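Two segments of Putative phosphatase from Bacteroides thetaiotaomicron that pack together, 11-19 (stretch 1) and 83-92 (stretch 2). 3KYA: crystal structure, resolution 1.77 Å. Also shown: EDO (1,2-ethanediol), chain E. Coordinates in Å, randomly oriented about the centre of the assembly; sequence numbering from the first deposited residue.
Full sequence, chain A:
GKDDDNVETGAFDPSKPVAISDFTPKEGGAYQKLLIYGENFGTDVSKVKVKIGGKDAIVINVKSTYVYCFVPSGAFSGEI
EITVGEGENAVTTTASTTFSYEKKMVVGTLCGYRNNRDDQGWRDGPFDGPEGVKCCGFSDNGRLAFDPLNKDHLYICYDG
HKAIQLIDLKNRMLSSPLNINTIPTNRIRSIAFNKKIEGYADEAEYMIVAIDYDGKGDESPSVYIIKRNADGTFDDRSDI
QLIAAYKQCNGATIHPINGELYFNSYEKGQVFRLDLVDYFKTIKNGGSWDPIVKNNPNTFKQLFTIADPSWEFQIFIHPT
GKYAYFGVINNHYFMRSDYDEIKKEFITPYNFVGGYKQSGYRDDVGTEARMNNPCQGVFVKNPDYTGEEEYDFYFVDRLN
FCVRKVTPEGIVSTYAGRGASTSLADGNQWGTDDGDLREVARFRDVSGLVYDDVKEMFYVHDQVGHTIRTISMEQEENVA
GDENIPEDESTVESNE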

# COMPACT_ATOMS: atom_id res chain seq x y z
N ALA A 11 -11.22 -22.54 -36.13
CA ALA A 11 -10.06 -23.44 -36.07
C ALA A 11 -8.86 -22.86 -36.81
O ALA A 11 -9.02 -22.06 -37.73
N PHE A 12 -7.66 -23.26 -36.41
CA PHE A 12 -6.42 -22.85 -37.07
C PHE A 12 -6.36 -23.39 -38.49
O PHE A 12 -6.65 -24.56 -38.71
N ASP A 13 -6.00 -22.53 -39.44
CA ASP A 13 -5.87 -22.92 -40.85
C ASP A 13 -4.41 -22.70 -41.26
O ASP A 13 -3.99 -21.56 -41.49
N PRO A 14 -3.62 -23.79 -41.34
CA PRO A 14 -2.18 -23.67 -41.65
C PRO A 14 -1.84 -23.16 -43.06
O PRO A 14 -0.67 -22.90 -43.32
N SER A 15 -2.83 -23.04 -43.95
CA SER A 15 -2.60 -22.50 -45.29
C SER A 15 -2.78 -20.98 -45.32
O SER A 15 -2.55 -20.35 -46.35
N LYS A 16 -3.18 -20.39 -44.19
CA LYS A 16 -3.39 -18.96 -44.06
C LYS A 16 -2.40 -18.34 -43.09
O LYS A 16 -1.98 -18.99 -42.12
N PRO A 17 -2.04 -17.06 -43.30
CA PRO A 17 -1.12 -16.43 -42.38
C PRO A 17 -1.72 -16.27 -40.98
O PRO A 17 -2.93 -16.39 -40.80
N VAL A 18 -0.84 -16.06 -40.01
CA VAL A 18 -1.24 -15.73 -38.66
C VAL A 18 -0.97 -14.24 -38.58
O VAL A 18 0.05 -13.76 -39.11
N ALA A 19 -1.87 -13.49 -37.95
CA ALA A 19 -1.71 -12.05 -37.84
C ALA A 19 -1.92 -11.57 -36.42
O ALA A 19 -2.71 -12.15 -35.69
N THR A 83 3.97 -18.39 -32.81
CA THR A 83 4.03 -19.52 -33.71
C THR A 83 2.85 -20.41 -33.37
O THR A 83 2.68 -20.80 -32.21
N VAL A 84 2.01 -20.67 -34.37
CA VAL A 84 0.84 -21.51 -34.23
C VAL A 84 1.09 -22.76 -35.07
O VAL A 84 1.55 -22.67 -36.21
N GLY A 85 0.81 -23.93 -34.50
CA GLY A 85 1.03 -25.19 -35.19
C GLY A 85 2.41 -25.77 -34.97
O GLY A 85 3.26 -25.15 -34.33
N GLU A 86 2.64 -26.96 -35.51
CA GLU A 86 3.91 -27.65 -35.34
C GLU A 86 4.40 -28.29 -36.62
O GLU A 86 3.61 -28.63 -37.49
N GLY A 87 5.72 -28.44 -36.74
CA GLY A 87 6.32 -29.06 -37.90
C GLY A 87 5.93 -28.38 -39.20
O GLY A 87 5.98 -27.16 -39.31
N GLU A 88 5.53 -29.18 -40.19
CA GLU A 88 5.16 -28.65 -41.51
C GLU A 88 4.00 -27.63 -41.45
O GLU A 88 3.91 -26.76 -42.30
N ASN A 89 3.14 -27.75 -40.44
CA ASN A 89 1.99 -26.85 -40.27
C ASN A 89 2.25 -25.60 -39.40
O ASN A 89 1.32 -24.85 -39.13
N ALA A 90 3.50 -25.38 -38.98
CA ALA A 90 3.81 -24.25 -38.10
C ALA A 90 3.84 -22.95 -38.91
O ALA A 90 4.44 -22.91 -39.99
N VAL A 91 3.17 -21.91 -38.40
CA VAL A 91 3.11 -20.59 -39.03
C VAL A 91 3.49 -19.56 -37.97
O VAL A 91 2.98 -19.61 -36.85
N THR A 92 4.41 -18.66 -38.32
CA THR A 92 4.92 -17.65 -37.39
C THR A 92 4.71 -16.23 -37.90
O THR A 92 4.78 -15.98 -39.10

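The contact is built on four apolar side chains, Phe12 and Val18 from the first stretch and Val84 and Val91 from the second, each with its CA-to-CB bond directed toward the other stretch. All four hold chi1 in the t well. Phe12 (chi1 172°, chi2 59°) lays one face of its ring under Val84: CG1 of Val84 sits 3.6 Å from the centroid of the Phe12 ring, 16° off the ring normal, a CH-pi contact, and it comes to 3.5 Å from Phe12 CD1. Val91 meets the same ring at its edge, with Val91 CG2 3.9 Å from Phe12 CZ. One aromatic plane is thus read in two ways, a methyl over its face and another near its plane.

Val18 extends this apolar patch. Its CG2 methyl is shared, lying 3.7 Å from Val91 CG1 and 3.9 Å from Val84 CG2. The two valines it touches are held side by side by the hairpin's own backbone: Val84 N donates to Val91 O at 2.9 Å and Val91 N to Val84 O at 2.8 Å. A hydrogen-bonded pair across two strands therefore offers its side chains on one side of the hairpin, while the CA-to-CB bonds of the flanking Thr83 and Thr92 point away from stretch 1.

Beside the ring, Gly85 CA lies 4.0 Å from Phe12 CE2. An ideal CB on Gly85 would clash with Phe12 CE2 at 3.0 Å and with Asn89 O at 2.5 Å. Its backbone angles, phi 90° and psi 176°, call for glycine on their own, so fold and packing agree. Near the ring plane, Asn89 O approaches Phe12 CE2 at 3.5 Å. Pro14, its ring puckered C-gamma endo, covers this corner, with its CB 4.0 Å from the CB of Asn89, whose side chain (chi1 m) leaves CA sideways. The Pro14 carbonyl O also rests 3.7 Å from Val91 CG2, so a backbone atom also packs against this methyl.

No direct hydrogen bond joins the stretches; the side-chain hydrogen bonds lie within each stretch. The CA-to-CB bond of Asp13 points away from the hairpin, chi1 is t, and its OD1 accepts from Ser15 N at 3.1 Å and from Ser15 OG at 2.6 Å, the serine being in the p rotamer. With Lys16 N donating to Asp13 O at 3.1 Å, this braces the type I turn from Asp13 to Lys16 that carries Pro14 against Asn89.

The polar link between the stretches is a water. Water 1 accepts from Val18 N at 3.1 Å and donates to Thr92 O at 3.1 Å, bridging backbone to backbone beside the valines. On the hairpin's outward side, Thr83 OG1 and Thr92 OG1, both residues in the m rotamer, share a hydrogen bond of 2.7 Å, and Thr83 OG1 lies a very short 2.5 Å from O1 of the ethanediol, probably a guest from the crystallisation liquor.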

# COMPACT_ATOMS: atom_id res chain seq x y z
CB ALA A 11 -10.42 -24.81 -36.63
CB PHE A 12 -5.20 -23.33 -36.27
CG PHE A 12 -3.87 -23.13 -36.96
CD1 PHE A 12 -3.46 -21.86 -37.35
CD2 PHE A 12 -3.02 -24.20 -37.18
CE1 PHE A 12 -2.23 -21.67 -37.97
CE2 PHE A 12 -1.80 -24.02 -37.80
CZ PHE A 12 -1.40 -22.75 -38.20
CB ASP A 13 -6.82 -22.09 -41.72
CG ASP A 13 -6.88 -22.58 -43.17
OD1 ASP A 13 -5.93 -23.25 -43.63
OD2 ASP A 13 -7.88 -22.28 -43.86
CB PRO A 14 -1.66 -25.10 -41.46
CG PRO A 14 -2.83 -25.97 -41.59
CD PRO A 14 -4.00 -25.19 -41.08
CB SER A 15 -3.54 -23.14 -46.30
OG SER A 15 -4.89 -22.85 -45.99
CB LYS A 16 -4.81 -18.66 -43.58
CG LYS A 16 -5.93 -19.07 -44.53
CD LYS A 16 -5.86 -18.29 -45.84
CE LYS A 16 -7.15 -18.40 -46.65
NZ LYS A 16 -7.44 -19.78 -47.11
CB PRO A 17 -0.88 -15.04 -43.00
CG PRO A 17 -2.03 -14.82 -43.92
CD PRO A 17 -2.43 -16.17 -44.41
CB VAL A 18 -0.43 -16.49 -37.60
CG1 VAL A 18 -0.72 -15.94 -36.20
CG2 VAL A 18 -0.73 -17.97 -37.66
CB ALA A 19 -2.70 -11.34 -38.79
CB THR A 83 5.34 -20.34 -33.60
OG1 THR A 83 6.45 -19.50 -33.91
CG2 THR A 83 5.32 -21.56 -34.57
CB VAL A 84 -0.44 -20.79 -34.69
CG1 VAL A 84 -1.70 -21.64 -34.38
CG2 VAL A 84 -0.54 -19.42 -34.03
CB GLU A 86 3.77 -28.75 -34.28
CG GLU A 86 3.21 -28.31 -32.96
CD GLU A 86 3.16 -29.45 -31.96
OE1 GLU A 86 4.25 -29.95 -31.62
OE2 GLU A 86 2.05 -29.87 -31.55
CB GLU A 88 4.82 -29.79 -42.51
CG GLU A 88 3.58 -30.63 -42.16
CD GLU A 88 3.25 -31.70 -43.20
OE1 GLU A 88 3.92 -31.75 -44.25
OE2 GLU A 88 2.31 -32.50 -42.95
CB ASN A 89 0.82 -27.62 -39.66
CG ASN A 89 0.32 -28.72 -40.56
OD1 ASN A 89 0.66 -28.77 -41.73
ND2 ASN A 89 -0.50 -29.61 -40.02
CB ALA A 90 5.14 -24.47 -37.39
CB VAL A 91 1.70 -20.31 -39.64
CG1 VAL A 91 1.66 -18.93 -40.32
CG2 VAL A 91 1.34 -21.38 -40.65
CB THR A 92 6.43 -17.83 -37.15
OG1 THR A 92 6.69 -19.12 -36.60
CG2 THR A 92 6.97 -16.78 -36.18
C1 EDO E . 7.34 -17.76 -30.97
O1 EDO E . 7.60 -17.97 -32.36
C2 EDO E . 7.55 -19.06 -30.20
O2 EDO E . 8.92 -19.46 -30.21
O HOH W 1 2.14 -15.54 -40.75